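PDB 2QLK: fiber from Human adenovirus 35, which forms the trimeric head (knob) of the adenoviral fibre, which attaches the virus to its host-cell receptor CD46. Local coordinates for residues A[33-38]-A[100-105]; A[46-51]-A[59-64]; A[84-89]-A[179-184]; A[162-167]-A[203-208]. All blocks are in the same frame, centred on the assembly; numbering follows the deposited sequence.

All four contacts lie within one knob domain, their centres 9 to 18 Å apart. Interaction 2 pairs strands 45-54 and 57-66 of one antiparallel sheet; interaction 3 pairs strands 79-88 and 177-186 of the other. Interaction 4 spans the two, packing strand 157-166 against strand 203-208, which neighbours strand 57-66. Interaction 1 joins two loops and touches interactions 2 and 3, but stays about 8 Å (nearest atoms) from interaction 4, on the opposite side of the chain's centre. Along the chain, interaction 2 is nested within interaction 1, while interaction 3 alternates with both 1 and 4. Distant parts of the sequence thus build one sandwich, whose first sheet also meets neighbouring subunits.

Interaction 1 of 4, residues A[33-38]-A[100-105]; sequences NCQIVE and DLKIPL
Cys34 and Leu101 form a single backbone bridge between two loops, one between strands 23-25 and 45-54, the other between strands 79-88 and 106-107. Cys34 CA lies 4.2 Å from Leu101 CA, and the touching parts run at 163°, close to antiparallel. Two hydrogen bonds flank the pair. Lys102 N gives a short bond of 2.7 Å to Asn33 O, straight at the hydrogen (166°), whereas Gln35 N reaches Asp100 O at 2.9 Å with a more bent path, its donor tilted out of the carbonyl plane. Asn33 and Cys34 both face Gly45, a classic beta bulge opposite the first residue of strand 45-54; the bridge to Leu101 thus places the 100-105 loop next to the chain that borders this strand in the knob. Leu101 points its CB away, yet CG lies anti to the backbone N (chi1 173°) and CD1 returns to 3.7 Å from Asn33 CG. Ile103 CD1 also meets Asn33 CB, at 3.4 Å. The Asn33 amide itself is turned to the strand, OD1 accepting from Leu47 N. Gln35 and Lys102 cross at about a right angle, with OE1 of Gln35 3.1 Å from CE of Lys102, whose NZ bonds to the carbonyls of Ser99 and Thr96. A water donates to Gln35 OE1 and, weakly, to Asp100 OD1, while Asp100 OD2 makes a salt bridge with Arg85.

Interaction 2 of 4, residues A[46-51]-A[59-64]; sequences KLTLVL and NGYVSL
Tyr61, Thr48 and Leu64 lose the most surface in this contact, the paired arms of the beta hairpin formed by strands 45-54 and 57-66. The segment axes are 4.7 Å apart and antiparallel at 177°. Two hydrogen-bonded pairs, Thr48 with Ser63 and Val50 with Tyr61, each exchange two backbone bonds; the shortest, Thr48 N to Ser63 O, measures 2.8 Å. On the face that carries these four residues, Tyr61 has CG anti to its backbone N (chi1 172°), and the ring stands up from the sheet beside Thr48 CG2 and Val50 CG2, which meet it obliquely. Tyr61 CB sits 4.2 Å from Val50 CB. Thr48 CG2 lies 4.2 Å from Tyr61 CE1, while Thr48 CB rests 3.6 Å from Ser63 OG. This face looks onto a neighbouring subunit of the trimer: Tyr61 OH is hydrogen-bonded to Tyr130 OH of that subunit, and Thr48 and Val50 pack on its Ile208 and Leu57. The hairpin thus contributes directly to trimer contact.

Leu64 belongs to the other face, turned into the sandwich with Leu47, Leu49 and Val62. Leu64 CD1 reaches toward the facing backbone, 3.5 Å from Lys46 O and 4.0 Å from Leu47 CB. Trp183 and Phe181 of the opposing sheet close over this side. Diagonally, between the Leu47-Leu64 and Leu49-Val62 pairs, Leu47 CD1 meets Val62 CG2 at 3.6 Å.

Interaction 3 of 4, residues A[84-89]-A[179-184]; sequences LRLYFD and IQFEWN
Leu84, Arg85 and Leu86 pair with Phe181, Gln180 and Ile179 in antiparallel register, the segment axes 4.6 Å apart and their directions 174° from each other. This is the edge of the four-stranded antiparallel sheet of the knob sandwich, where strand 79-88 lies outermost within the chain beside strand 177-186. Leu84 with Phe181 and Leu86 with Ile179 are hydrogen-bonded pairs, and each exchanges two backbone bonds; Phe181 N to Leu84 O is 2.7 Å long and nearly straight.

The inward face is apolar. Leu84, the residue most covered here, holds torsions off the staggered positions, with CD1 almost eclipsing CA (chi2 7°); in this pose CD2 extends diagonally to Trp183 CZ3 at 3.7 Å. Leu86 CG approaches the edge of the Phe181 ring, near its plane, 4.3 Å from CE2. Ile179 crosses Phe88 obliquely, its CG1 3.9 Å from Phe88 CE1. Leu64 and Val62 of the facing sheet pack against Leu84, Phe181 and Trp183 and complete this part of the core.

On the outward face Arg85 and Gln180 form the non-hydrogen-bonded pair and run side by side, with Gln180 NE2 3.2 Å from Arg85 CG. The guanidinium does not follow the amide: the two planes differ by 42°, and the arginine chain bends away at chi3 toward Asp100 and Tyr87. There Tyr87 CE2 lies 3.7 Å above one face of the Arg85 guanidinium, offset toward its rim, while Arg85 NH1 makes a weak hydrogen bond to Tyr87 OH.

Interaction 4 of 4, residues A[162-167]-A[203-208]; sequences ISIMLN and FFFSYI
Two facing sheets of the fibre-knob beta sandwich meet where Ile162, Ile164 and Leu166 interlock with Phe203, Phe205 and Tyr207. The segment axes pass 9.8 Å apart and cross at -30°, and no hydrogen bond links them: the contact is made by alternate residues of each strand pointing at the other. Ile162 sets CG2 over the face of the Phe203 ring, 3.7 Å from its centroid and 13° off the normal, a CH-pi contact. Ile162 CD1 also reaches this ring, 3.9 Å from Phe203 CD2.

Ile164 serves two aromatics with one methyl. Ile164 CD1 sits over the centre of the Phe205 ring, 3.7 Å from the centroid in a second CH-pi contact, and at the same time lies at the edge of Phe203, 3.8 Å from CE2. Phe205 has CG between the backbone N and the carbonyl carbon (chi1 57°), which brings the ring beneath this methyl. At the far end Leu166 meets Tyr207 with both methyls from one side: Leu166 CD1 touches Tyr207 CB at 3.8 Å, and Leu166 CD2 lies 4.0 Å from Tyr207 CD2. The tyrosine hydroxyl is bonded to Phe123 O, which ties the ring to a neighbouring loop.

Phe181 packs on Ile164 and Val62 on Phe203 and Phe205, one from each sheet, and Phe204 of a neighbouring subunit touches Phe205. This separation and crossing are the geometry of aligned beta-sheet packing, the hallmark of a beta sandwich.

Interaction 1 of 4, residues A[33-38]-A[100-105]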
# COMPACT_ATOMS: atom_id res chain seq x y z
N ASN A 33 -24.78 3.06 -5.06
CA ASN A 33 -24.99 2.45 -3.76
C ASN A 33 -24.69 3.31 -2.53
O ASN A 33 -24.83 2.84 -1.40
CB ASN A 33 -24.17 1.15 -3.69
CG ASN A 33 -22.68 1.41 -3.89
OD1 ASN A 33 -22.25 2.56 -3.92
ND2 ASN A 33 -21.90 0.34 -4.01
N CYS A 34 -24.27 4.56 -2.72
CA CYS A 34 -24.02 5.42 -1.56
C CYS A 34 -24.51 6.84 -1.79
O CYS A 34 -24.86 7.21 -2.89
CB CYS A 34 -22.53 5.42 -1.20
SG CYS A 34 -21.45 5.96 -2.51
N GLN A 35 -24.55 7.63 -0.74
CA GLN A 35 -25.04 9.00 -0.86
C GLN A 35 -23.96 9.97 -0.43
O GLN A 35 -23.58 10.04 0.74
CB GLN A 35 -26.31 9.17 -0.01
CG GLN A 35 -27.35 8.09 -0.31
CD GLN A 35 -28.71 8.29 0.34
OE1 GLN A 35 -28.81 8.63 1.52
NE2 GLN A 35 -29.77 8.05 -0.43
N ILE A 36 -23.47 10.72 -1.40
CA ILE A 36 -22.42 11.70 -1.18
C ILE A 36 -22.99 13.04 -0.75
O ILE A 36 -22.45 13.69 0.15
CB ILE A 36 -21.58 11.88 -2.47
CG1 ILE A 36 -20.75 10.60 -2.69
CG2 ILE A 36 -20.66 13.10 -2.36
CD1 ILE A 36 -20.29 10.42 -4.11
N VAL A 37 -24.07 13.45 -1.39
CA VAL A 37 -24.71 14.72 -1.08
C VAL A 37 -25.74 14.46 0.02
O VAL A 37 -26.60 13.59 -0.13
CB VAL A 37 -25.41 15.28 -2.34
CG1 VAL A 37 -26.24 16.50 -1.99
CG2 VAL A 37 -24.35 15.63 -3.38
N GLU A 38 -25.66 15.19 1.13
CA GLU A 38 -26.64 14.96 2.17
C GLU A 38 -28.02 15.33 1.65
O GLU A 38 -28.16 16.20 0.78
CB GLU A 38 -26.28 15.73 3.46
CG GLU A 38 -26.17 17.23 3.34
CD GLU A 38 -25.61 17.85 4.62
OE1 GLU A 38 -25.09 17.09 5.47
OE2 GLU A 38 -25.68 19.09 4.77
N ASP A 100 -23.84 5.79 4.93
CA ASP A 100 -23.93 6.46 3.64
C ASP A 100 -23.95 5.39 2.53
O ASP A 100 -24.41 5.68 1.43
CB ASP A 100 -22.75 7.42 3.44
CG ASP A 100 -22.78 8.56 4.44
OD1 ASP A 100 -23.87 9.13 4.65
OD2 ASP A 100 -21.71 8.89 5.00
N LEU A 101 -23.43 4.19 2.81
CA LEU A 101 -23.48 3.07 1.85
C LEU A 101 -24.86 2.41 2.11
O LEU A 101 -25.11 1.94 3.21
CB LEU A 101 -22.37 2.04 2.14
CG LEU A 101 -22.43 0.75 1.31
CD1 LEU A 101 -22.41 1.09 -0.17
CD2 LEU A 101 -21.22 -0.15 1.65
N LYS A 102 -25.72 2.37 1.10
CA LYS A 102 -27.09 1.86 1.26
C LYS A 102 -27.42 0.42 0.85
O LYS A 102 -28.58 -0.01 0.95
CB LYS A 102 -28.05 2.78 0.53
CG LYS A 102 -27.95 4.24 0.96
CD LYS A 102 -28.21 4.41 2.44
CE LYS A 102 -28.26 5.88 2.83
NZ LYS A 102 -28.61 6.03 4.28
N ILE A 103 -26.41 -0.30 0.39
CA ILE A 103 -26.61 -1.68 -0.05
C ILE A 103 -25.63 -2.50 0.76
O ILE A 103 -24.45 -2.17 0.84
CB ILE A 103 -26.32 -1.80 -1.56
CG1 ILE A 103 -27.39 -1.04 -2.33
CG2 ILE A 103 -26.27 -3.24 -1.97
CD1 ILE A 103 -27.03 -0.63 -3.73
N PRO A 104 -26.11 -3.58 1.41
CA PRO A 104 -25.22 -4.41 2.21
C PRO A 104 -24.11 -5.05 1.40
O PRO A 104 -24.21 -5.21 0.19
CB PRO A 104 -26.17 -5.46 2.81
CG PRO A 104 -27.22 -5.58 1.76
CD PRO A 104 -27.48 -4.13 1.41
N LEU A 105 -23.03 -5.40 2.09
CA LEU A 105 -21.90 -6.04 1.43
C LEU A 105 -22.26 -7.51 1.25
O LEU A 105 -23.19 -8.02 1.87
CB LEU A 105 -20.66 -5.92 2.31
CG LEU A 105 -20.28 -4.48 2.67
CD1 LEU A 105 -19.14 -4.50 3.68
CD2 LEU A 105 -19.88 -3.72 1.40
O HOH W 1 -27.17 9.40 3.68

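Interaction 2 of 4, residues A[46-51]-A[59-64]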
# COMPACT_ATOMS: atom_id res chain seq x y z
N LYS A 46 -20.99 5.53 -6.74
CA LYS A 46 -20.71 4.10 -6.82
C LYS A 46 -19.42 3.78 -6.10
O LYS A 46 -18.33 4.09 -6.58
CB LYS A 46 -20.61 3.66 -8.28
CG LYS A 46 -21.90 3.82 -9.05
CD LYS A 46 -21.68 3.60 -10.54
CE LYS A 46 -23.03 3.52 -11.29
NZ LYS A 46 -22.86 3.51 -12.79
N LEU A 47 -19.55 3.18 -4.94
CA LEU A 47 -18.40 2.82 -4.15
C LEU A 47 -18.04 1.35 -4.32
O LEU A 47 -18.88 0.46 -4.15
CB LEU A 47 -18.70 3.11 -2.69
CG LEU A 47 -17.63 2.60 -1.71
CD1 LEU A 47 -16.46 3.62 -1.64
CD2 LEU A 47 -18.27 2.39 -0.31
N THR A 48 -16.80 1.10 -4.70
CA THR A 48 -16.28 -0.26 -4.85
C THR A 48 -15.35 -0.45 -3.65
O THR A 48 -14.30 0.21 -3.53
CB THR A 48 -15.45 -0.43 -6.13
OG1 THR A 48 -16.30 -0.21 -7.27
CG2 THR A 48 -14.83 -1.84 -6.20
N LEU A 49 -15.75 -1.34 -2.76
CA LEU A 49 -14.99 -1.63 -1.58
C LEU A 49 -14.81 -3.13 -1.54
O LEU A 49 -15.79 -3.87 -1.65
CB LEU A 49 -15.75 -1.21 -0.34
CG LEU A 49 -15.16 -1.65 1.00
CD1 LEU A 49 -13.81 -0.96 1.26
CD2 LEU A 49 -16.16 -1.27 2.07
N VAL A 50 -13.57 -3.58 -1.41
CA VAL A 50 -13.26 -4.98 -1.32
C VAL A 50 -12.45 -5.21 -0.04
O VAL A 50 -11.39 -4.61 0.15
CB VAL A 50 -12.50 -5.42 -2.54
CG1 VAL A 50 -12.34 -6.95 -2.54
CG2 VAL A 50 -13.25 -4.96 -3.80
N LEU A 51 -12.97 -6.05 0.84
CA LEU A 51 -12.32 -6.40 2.10
C LEU A 51 -11.99 -7.89 2.08
O LEU A 51 -12.88 -8.73 1.89
CB LEU A 51 -13.23 -6.08 3.27
CG LEU A 51 -13.70 -4.64 3.44
CD1 LEU A 51 -14.75 -4.55 4.52
CD2 LEU A 51 -12.49 -3.77 3.83
N ASN A 59 -7.26 -6.96 4.22
CA ASN A 59 -6.63 -6.28 3.09
C ASN A 59 -7.75 -5.59 2.34
O ASN A 59 -8.67 -6.23 1.86
CB ASN A 59 -5.92 -7.27 2.17
CG ASN A 59 -4.48 -7.55 2.59
OD1 ASN A 59 -4.07 -7.20 3.71
ND2 ASN A 59 -3.72 -8.18 1.71
N GLY A 60 -7.67 -4.27 2.24
CA GLY A 60 -8.73 -3.54 1.57
C GLY A 60 -8.40 -2.78 0.31
O GLY A 60 -7.24 -2.43 0.04
N TYR A 61 -9.45 -2.51 -0.46
CA TYR A 61 -9.36 -1.79 -1.71
C TYR A 61 -10.59 -0.90 -1.82
O TYR A 61 -11.74 -1.36 -1.67
CB TYR A 61 -9.27 -2.81 -2.84
CG TYR A 61 -9.34 -2.31 -4.25
CD1 TYR A 61 -10.50 -1.68 -4.73
CD2 TYR A 61 -8.31 -2.54 -5.14
CE1 TYR A 61 -10.63 -1.31 -6.06
CE2 TYR A 61 -8.41 -2.16 -6.49
CZ TYR A 61 -9.57 -1.56 -6.94
OH TYR A 61 -9.72 -1.22 -8.25
N VAL A 62 -10.37 0.38 -2.08
CA VAL A 62 -11.50 1.26 -2.17
C VAL A 62 -11.38 2.31 -3.28
O VAL A 62 -10.37 2.99 -3.41
CB VAL A 62 -11.77 1.93 -0.77
CG1 VAL A 62 -10.61 2.87 -0.37
CG2 VAL A 62 -13.11 2.70 -0.80
N SER A 63 -12.43 2.42 -4.08
CA SER A 63 -12.46 3.42 -5.14
C SER A 63 -13.89 3.88 -5.25
O SER A 63 -14.83 3.13 -4.92
CB SER A 63 -11.96 2.89 -6.50
OG SER A 63 -12.85 1.94 -7.02
N LEU A 64 -14.05 5.12 -5.69
CA LEU A 64 -15.35 5.74 -5.80
C LEU A 64 -15.60 6.31 -7.18
O LEU A 64 -14.70 6.83 -7.81
CB LEU A 64 -15.42 6.86 -4.75
CG LEU A 64 -16.71 7.66 -4.55
CD1 LEU A 64 -17.90 6.71 -4.31
CD2 LEU A 64 -16.52 8.56 -3.35

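Interaction 3 of 4, residues A[84-89]-A[179-184]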
# COMPACT_ATOMS: atom_id res chain seq x y z
N LEU A 84 -17.85 9.13 3.51
CA LEU A 84 -18.74 7.99 3.41
C LEU A 84 -18.57 7.22 4.71
O LEU A 84 -17.48 6.75 5.03
CB LEU A 84 -18.35 7.11 2.21
CG LEU A 84 -19.16 7.02 0.90
CD1 LEU A 84 -20.33 8.03 0.85
CD2 LEU A 84 -18.22 7.20 -0.27
N ARG A 85 -19.65 7.10 5.46
CA ARG A 85 -19.62 6.39 6.74
C ARG A 85 -20.31 5.04 6.69
O ARG A 85 -21.45 4.92 6.22
CB ARG A 85 -20.29 7.22 7.82
CG ARG A 85 -19.74 8.63 7.99
CD ARG A 85 -20.78 9.47 8.72
NE ARG A 85 -22.06 9.44 8.01
CZ ARG A 85 -23.25 9.62 8.56
NH1 ARG A 85 -23.37 9.86 9.87
NH2 ARG A 85 -24.35 9.55 7.81
N LEU A 86 -19.62 4.01 7.17
CA LEU A 86 -20.18 2.68 7.23
C LEU A 86 -20.32 2.31 8.70
O LEU A 86 -19.36 2.40 9.46
CB LEU A 86 -19.27 1.67 6.55
CG LEU A 86 -18.79 1.87 5.11
CD1 LEU A 86 -18.64 0.50 4.43
CD2 LEU A 86 -19.74 2.72 4.35
N TYR A 87 -21.52 1.91 9.11
CA TYR A 87 -21.72 1.51 10.50
C TYR A 87 -22.17 0.05 10.47
O TYR A 87 -23.01 -0.33 9.66
CB TYR A 87 -22.77 2.39 11.18
CG TYR A 87 -22.41 3.86 11.27
CD1 TYR A 87 -21.34 4.29 12.05
CD2 TYR A 87 -23.15 4.82 10.58
CE1 TYR A 87 -21.02 5.66 12.15
CE2 TYR A 87 -22.85 6.19 10.68
CZ TYR A 87 -21.78 6.60 11.46
OH TYR A 87 -21.49 7.94 11.57
N PHE A 88 -21.59 -0.76 11.35
CA PHE A 88 -21.89 -2.19 11.40
C PHE A 88 -22.40 -2.64 12.77
O PHE A 88 -22.07 -2.04 13.79
CB PHE A 88 -20.64 -3.00 11.11
CG PHE A 88 -20.04 -2.72 9.77
CD1 PHE A 88 -19.12 -1.68 9.61
CD2 PHE A 88 -20.40 -3.50 8.66
CE1 PHE A 88 -18.56 -1.41 8.36
CE2 PHE A 88 -19.85 -3.24 7.41
CZ PHE A 88 -18.93 -2.19 7.26
N ASP A 89 -23.19 -3.71 12.77
CA ASP A 89 -23.71 -4.24 14.02
C ASP A 89 -22.74 -5.32 14.51
O ASP A 89 -21.73 -5.61 13.86
CB ASP A 89 -25.13 -4.81 13.84
CG ASP A 89 -25.19 -5.95 12.85
OD1 ASP A 89 -24.45 -6.94 13.02
OD2 ASP A 89 -25.99 -5.87 11.90
N ILE A 179 -16.48 2.27 9.91
CA ILE A 179 -15.43 2.51 8.94
C ILE A 179 -15.92 3.74 8.19
O ILE A 179 -17.01 3.72 7.58
CB ILE A 179 -15.30 1.36 7.93
CG1 ILE A 179 -14.93 0.07 8.67
CG2 ILE A 179 -14.23 1.72 6.87
CD1 ILE A 179 -14.64 -1.10 7.73
N GLN A 180 -15.15 4.82 8.28
CA GLN A 180 -15.46 6.07 7.62
C GLN A 180 -14.37 6.42 6.62
O GLN A 180 -13.19 6.43 6.96
CB GLN A 180 -15.55 7.21 8.63
CG GLN A 180 -16.00 8.51 8.00
CD GLN A 180 -16.08 9.67 8.99
OE1 GLN A 180 -15.08 10.32 9.30
NE2 GLN A 180 -17.27 9.93 9.50
N PHE A 181 -14.77 6.73 5.38
CA PHE A 181 -13.80 7.08 4.34
C PHE A 181 -13.97 8.55 4.06
O PHE A 181 -15.09 9.04 3.99
CB PHE A 181 -14.11 6.32 3.02
CG PHE A 181 -13.93 4.83 3.10
CD1 PHE A 181 -12.65 4.25 2.99
CD2 PHE A 181 -15.02 4.00 3.32
CE1 PHE A 181 -12.47 2.86 3.10
CE2 PHE A 181 -14.85 2.61 3.44
CZ PHE A 181 -13.58 2.03 3.33
N GLU A 182 -12.86 9.26 3.90
CA GLU A 182 -12.96 10.65 3.54
C GLU A 182 -11.89 11.05 2.52
O GLU A 182 -10.71 10.77 2.72
CB GLU A 182 -12.88 11.52 4.79
CG GLU A 182 -13.14 12.98 4.48
CD GLU A 182 -13.41 13.80 5.73
OE1 GLU A 182 -14.51 13.64 6.31
OE2 GLU A 182 -12.52 14.59 6.13
N TRP A 183 -12.32 11.64 1.41
CA TRP A 183 -11.41 12.12 0.36
C TRP A 183 -11.45 13.64 0.38
O TRP A 183 -12.52 14.23 0.46
CB TRP A 183 -11.84 11.67 -1.02
CG TRP A 183 -11.73 10.20 -1.27
CD1 TRP A 183 -10.71 9.55 -1.89
CD2 TRP A 183 -12.70 9.20 -0.93
NE1 TRP A 183 -10.98 8.19 -1.97
CE2 TRP A 183 -12.20 7.96 -1.39
CE3 TRP A 183 -13.95 9.24 -0.28
CZ2 TRP A 183 -12.91 6.75 -1.23
CZ3 TRP A 183 -14.66 8.05 -0.13
CH2 TRP A 183 -14.13 6.82 -0.60
N ASN A 184 -10.30 14.26 0.25
CA ASN A 184 -10.22 15.70 0.28
C ASN A 184 -9.36 16.22 -0.87
O ASN A 184 -8.22 15.80 -1.07
CB ASN A 184 -9.62 16.15 1.60
CG ASN A 184 -9.55 17.66 1.72
OD1 ASN A 184 -10.56 18.33 1.97
ND2 ASN A 184 -8.36 18.21 1.51

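Interaction 4 of 4, residues A[162-167]-A[203-208]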
# COMPACT_ATOMS: atom_id res chain seq x y z
N ILE A 162 -6.62 11.00 1.51
CA ILE A 162 -7.65 10.09 1.94
C ILE A 162 -7.39 9.65 3.36
O ILE A 162 -6.26 9.37 3.73
CB ILE A 162 -7.79 8.83 1.03
CG1 ILE A 162 -8.79 7.87 1.69
CG2 ILE A 162 -6.42 8.13 0.82
CD1 ILE A 162 -9.39 6.91 0.74
N SER A 163 -8.45 9.60 4.15
CA SER A 163 -8.39 9.19 5.52
C SER A 163 -9.44 8.15 5.81
O SER A 163 -10.58 8.24 5.35
CB SER A 163 -8.64 10.38 6.46
OG SER A 163 -7.51 11.22 6.52
N ILE A 164 -9.04 7.13 6.54
CA ILE A 164 -9.97 6.10 6.92
C ILE A 164 -9.98 6.09 8.42
O ILE A 164 -8.94 5.99 9.06
CB ILE A 164 -9.55 4.74 6.38
CG1 ILE A 164 -9.41 4.83 4.86
CG2 ILE A 164 -10.56 3.69 6.85
CD1 ILE A 164 -9.08 3.50 4.19
N MET A 165 -11.16 6.24 9.01
CA MET A 165 -11.26 6.25 10.46
C MET A 165 -11.96 4.99 10.89
O MET A 165 -13.07 4.66 10.40
CB MET A 165 -12.03 7.48 10.93
CG MET A 165 -12.02 7.65 12.44
SD MET A 165 -13.08 9.00 13.00
CE MET A 165 -14.45 8.05 13.78
N LEU A 166 -11.33 4.25 11.81
CA LEU A 166 -11.90 2.99 12.26
C LEU A 166 -12.62 3.13 13.60
O LEU A 166 -12.07 3.69 14.55
CB LEU A 166 -10.80 1.92 12.35
CG LEU A 166 -10.00 1.74 11.05
CD1 LEU A 166 -8.72 1.01 11.36
CD2 LEU A 166 -10.83 1.02 9.96
N ASN A 167 -13.85 2.63 13.66
CA ASN A 167 -14.64 2.69 14.90
C ASN A 167 -14.61 4.11 15.49
O ASN A 167 -15.07 5.05 14.86
CB ASN A 167 -14.10 1.65 15.91
CG ASN A 167 -14.19 0.23 15.39
OD1 ASN A 167 -15.02 -0.08 14.52
ND2 ASN A 167 -13.33 -0.65 15.90
N PHE A 203 -7.34 3.09 -3.52
CA PHE A 203 -6.50 3.24 -2.33
C PHE A 203 -6.46 1.89 -1.62
O PHE A 203 -7.52 1.30 -1.33
CB PHE A 203 -7.05 4.30 -1.38
CG PHE A 203 -6.21 4.50 -0.15
CD1 PHE A 203 -4.91 5.01 -0.24
CD2 PHE A 203 -6.68 4.10 1.11
CE1 PHE A 203 -4.08 5.11 0.92
CE2 PHE A 203 -5.86 4.20 2.26
CZ PHE A 203 -4.57 4.70 2.16
N PHE A 204 -5.24 1.42 -1.33
CA PHE A 204 -5.05 0.15 -0.67
C PHE A 204 -4.71 0.34 0.79
O PHE A 204 -3.93 1.22 1.16
CB PHE A 204 -3.92 -0.62 -1.34
CG PHE A 204 -3.92 -0.51 -2.81
CD1 PHE A 204 -5.01 -0.87 -3.54
CD2 PHE A 204 -2.79 -0.04 -3.47
CE1 PHE A 204 -5.01 -0.78 -4.90
CE2 PHE A 204 -2.78 0.06 -4.84
CZ PHE A 204 -3.90 -0.32 -5.56
N PHE A 205 -5.27 -0.51 1.64
CA PHE A 205 -4.99 -0.37 3.07
C PHE A 205 -5.17 -1.70 3.77
O PHE A 205 -5.64 -2.68 3.17
CB PHE A 205 -5.96 0.63 3.69
CG PHE A 205 -7.43 0.27 3.50
CD1 PHE A 205 -8.06 0.51 2.29
CD2 PHE A 205 -8.16 -0.32 4.53
CE1 PHE A 205 -9.39 0.19 2.09
CE2 PHE A 205 -9.49 -0.66 4.35
CZ PHE A 205 -10.12 -0.40 3.11
N SER A 206 -4.78 -1.75 5.04
CA SER A 206 -4.99 -2.93 5.84
C SER A 206 -5.31 -2.45 7.26
O SER A 206 -4.95 -1.32 7.65
CB SER A 206 -3.74 -3.81 5.90
OG SER A 206 -3.28 -4.15 4.60
N TYR A 207 -6.02 -3.29 8.01
CA TYR A 207 -6.30 -3.02 9.41
C TYR A 207 -6.41 -4.35 10.16
O TYR A 207 -6.65 -5.39 9.57
CB TYR A 207 -7.55 -2.13 9.61
CG TYR A 207 -8.86 -2.64 9.06
CD1 TYR A 207 -9.57 -3.67 9.69
CD2 TYR A 207 -9.41 -2.08 7.91
CE1 TYR A 207 -10.81 -4.12 9.18
CE2 TYR A 207 -10.64 -2.52 7.38
CZ TYR A 207 -11.34 -3.53 8.02
OH TYR A 207 -12.56 -3.93 7.51
N ILE A 208 -6.17 -4.29 11.46
CA ILE A 208 -6.20 -5.45 12.33
C ILE A 208 -7.66 -5.85 12.57
O ILE A 208 -8.49 -5.02 12.96
CB ILE A 208 -5.52 -5.09 13.65
CG1 ILE A 208 -4.08 -4.66 13.34
CG2 ILE A 208 -5.56 -6.30 14.62
CD1 ILE A 208 -3.35 -4.09 14.54